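Local coordinates for protein Bug27 (Bordetella pertussis, PDB 2QPQ) that probably serves as a periplasmic solute-binding protein of the Bug family, closing around a small ligand in the manner of a Venus flytrap, at residues S67-S73 / Q228-V234. Residues are numbered along the deposited sequence.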
loop_
_atom_site.group_PDB
_atom_site.type_symbol
_atom_site.label_atom_id
_atom_site.label_comp_id
_atom_site.label_asym_id
_atom_site.label_seq_id
_atom_site.Cartn_x
_atom_site.Cartn_y
_atom_site.Cartn_z
ATOM N N SER A 67 22.049 -1.304 2.163
ATOM C CA SER A 67 20.955 -2.264 2.255
ATOM C C SER A 67 19.699 -1.478 2.574
ATOM O O SER A 67 19.604 -0.805 3.617
ATOM C CB SER A 67 21.191 -3.315 3.348
ATOM O OG SER A 67 22.411 -4.026 3.114
ATOM N N LEU A 68 18.719 -1.589 1.690
ATOM C CA LEU A 68 17.476 -0.842 1.851
ATOM C C LEU A 68 16.302 -1.800 1.712
ATOM O O LEU A 68 16.427 -2.868 1.105
ATOM C CB LEU A 68 17.362 0.262 0.793
ATOM C CG LEU A 68 18.382 1.400 0.803
ATOM C CD1 LEU A 68 19.533 0.988 -0.093
ATOM C CD2 LEU A 68 17.708 2.664 0.219
ATOM N N LEU A 69 15.176 -1.421 2.298
ATOM C CA LEU A 69 13.969 -2.220 2.261
ATOM C C LEU A 69 12.899 -1.406 1.566
ATOM O O LEU A 69 12.588 -0.308 2.006
ATOM C CB LEU A 69 13.514 -2.565 3.691
ATOM C CG LEU A 69 12.352 -3.569 3.696
ATOM C CD1 LEU A 69 12.825 -4.992 3.270
ATOM C CD2 LEU A 69 11.724 -3.573 5.109
ATOM N N MET A 70 12.386 -1.911 0.450
ATOM C CA MET A 70 11.259 -1.243 -0.217
ATOM C C MET A 70 9.954 -1.733 0.408
ATOM O O MET A 70 9.676 -2.922 0.374
ATOM C CB MET A 70 11.231 -1.522 -1.732
ATOM C CG MET A 70 10.091 -0.689 -2.376
ATOM S SD MET A 70 10.707 0.971 -2.847
ATOM C CE MET A 70 9.179 1.828 -3.122
ATOM N N VAL A 71 9.191 -0.816 0.981
ATOM C CA VAL A 71 7.984 -1.129 1.759
ATOM C C VAL A 71 6.743 -0.444 1.202
ATOM O O VAL A 71 6.806 0.602 0.529
ATOM C CB VAL A 71 8.145 -0.757 3.309
ATOM C CG1 VAL A 71 9.249 -1.612 3.957
ATOM C CG2 VAL A 71 8.469 0.800 3.542
ATOM N N ASN A 72 5.599 -1.002 1.558
ATOM C CA ASN A 72 4.381 -0.234 1.502
ATOM C C ASN A 72 3.701 -0.295 2.873
ATOM O O ASN A 72 4.256 -0.860 3.820
ATOM C CB ASN A 72 3.471 -0.715 0.364
ATOM C CG ASN A 72 3.080 -2.175 0.504
ATOM O OD1 ASN A 72 3.461 -3.012 -0.317
ATOM N ND2 ASN A 72 2.318 -2.481 1.511
ATOM N N SER A 73 2.528 0.310 2.985
ATOM C CA SER A 73 1.751 0.329 4.239
ATOM C C SER A 73 1.611 -1.018 4.954
ATOM O O SER A 73 1.541 -1.046 6.179
ATOM C CB SER A 73 0.377 0.954 3.992
ATOM O OG SER A 73 0.555 2.319 3.730
ATOM N N GLN A 228 -2.286 4.119 0.902
ATOM C CA GLN A 228 -1.088 3.298 0.987
ATOM C C GLN A 228 0.144 4.058 0.496
ATOM O O GLN A 228 0.175 4.540 -0.613
ATOM C CB GLN A 228 -1.270 2.038 0.163
ATOM C CG GLN A 228 -0.075 1.082 0.069
ATOM C CD GLN A 228 -0.504 -0.217 -0.573
ATOM O OE1 GLN A 228 -1.483 -0.802 -0.145
ATOM N NE2 GLN A 228 0.169 -0.636 -1.625
ATOM N N TRP A 229 1.149 4.128 1.339
ATOM C CA TRP A 229 2.455 4.721 1.002
ATOM C C TRP A 229 3.405 3.636 0.572
ATOM O O TRP A 229 3.158 2.427 0.799
ATOM C CB TRP A 229 3.037 5.519 2.191
ATOM C CG TRP A 229 2.867 4.933 3.602
ATOM C CD1 TRP A 229 1.986 5.375 4.561
ATOM C CD2 TRP A 229 3.645 3.888 4.234
ATOM N NE1 TRP A 229 2.152 4.652 5.713
ATOM C CE2 TRP A 229 3.151 3.738 5.542
ATOM C CE3 TRP A 229 4.682 3.043 3.800
ATOM C CZ2 TRP A 229 3.677 2.781 6.474
ATOM C CZ3 TRP A 229 5.203 2.067 4.737
ATOM C CH2 TRP A 229 4.666 1.955 6.051
ATOM N N HIS A 230 4.495 4.077 -0.047
ATOM C CA HIS A 230 5.486 3.212 -0.676
ATOM C C HIS A 230 6.796 3.943 -0.482
ATOM O O HIS A 230 6.941 5.089 -0.915
ATOM C CB HIS A 230 5.255 3.049 -2.179
ATOM C CG HIS A 230 3.902 2.519 -2.536
ATOM N ND1 HIS A 230 2.787 3.328 -2.588
ATOM C CD2 HIS A 230 3.485 1.272 -2.871
ATOM C CE1 HIS A 230 1.729 2.591 -2.894
ATOM N NE2 HIS A 230 2.128 1.347 -3.089
ATOM N N GLY A 231 7.752 3.295 0.167
ATOM C CA GLY A 231 9.000 3.975 0.397
ATOM C C GLY A 231 10.086 3.028 0.749
ATOM O O GLY A 231 9.919 1.798 0.620
ATOM N N LEU A 232 11.213 3.629 1.168
ATOM C CA LEU A 232 12.420 2.912 1.450
ATOM C C LEU A 232 12.811 3.176 2.893
ATOM O O LEU A 232 12.767 4.343 3.374
ATOM C CB LEU A 232 13.547 3.379 0.475
ATOM C CG LEU A 232 13.328 2.817 -0.966
ATOM C CD1 LEU A 232 14.061 3.606 -2.033
ATOM C CD2 LEU A 232 13.732 1.344 -1.064
ATOM N N LEU A 233 13.185 2.079 3.559
ATOM C CA LEU A 233 13.763 2.104 4.918
ATOM C C LEU A 233 15.177 1.552 4.880
ATOM O O LEU A 233 15.556 0.880 3.899
ATOM C CB LEU A 233 12.928 1.255 5.900
ATOM C CG LEU A 233 11.397 1.332 5.854
ATOM C CD1 LEU A 233 10.713 0.383 6.869
ATOM C CD2 LEU A 233 10.923 2.796 6.101
ATOM N N VAL A 234 15.935 1.792 5.965
ATOM C CA VAL A 234 17.297 1.259 6.124
ATOM C C VAL A 234 17.365 0.696 7.537
ATOM O O VAL A 234 16.422 0.875 8.314
ATOM C CB VAL A 234 18.384 2.345 5.931
ATOM C CG1 VAL A 234 18.623 2.610 4.351
ATOM C CG2 VAL A 234 18.035 3.655 6.733
#
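Strands 67-72 and 228-234 run antiparallel, and their side chains interlock on both faces of the sheet. The hollow in this seam lies over G231, which has no side chain. V71, its partner in a hydrogen-bonded pair, leans into that gap, its CG2 wedged between W229 on one flank (3.7 Å to CZ3, at the ring edge) and L233 on the other (3.8 Å to CG). L69 extends this apolar row beside L233. On the reverse face the thioether of M70 curls across the seam, with SD 3.5 Å from L232 CD2 and CE 4.2 Å from H230 CB, so it bridges the two side chains that flank the glycine. Two reciprocal backbone pairs hold the register: L69 N to L233 O (2.8 Å) with L233 N to L69 O (2.9 Å), and V71 N to G231 O (2.7 Å) with G231 N to V71 O (2.9 Å). Where strand 67-72 ends, the chain folds over the indole: S73 CA sits 3.6 Å above the centroid of the W229 six-membered ring, a CH-pi contact almost along the ring normal, while S73 OG accepts W229 N at 3.1 Å. Q228, at this end, hydrogen-bonds Q142 and a bound citrate, which may mark the ligand pocket of this Venus flytrap fold. Strand 10-14 lies parallel to 67-72 on its far side, and 93-109 borders 228-234. Helix 275-296 covers W229 and L233, with F278 edge-to-face on the indole, whereas helices 21-35 and 240-254 close the M70 and L232 face.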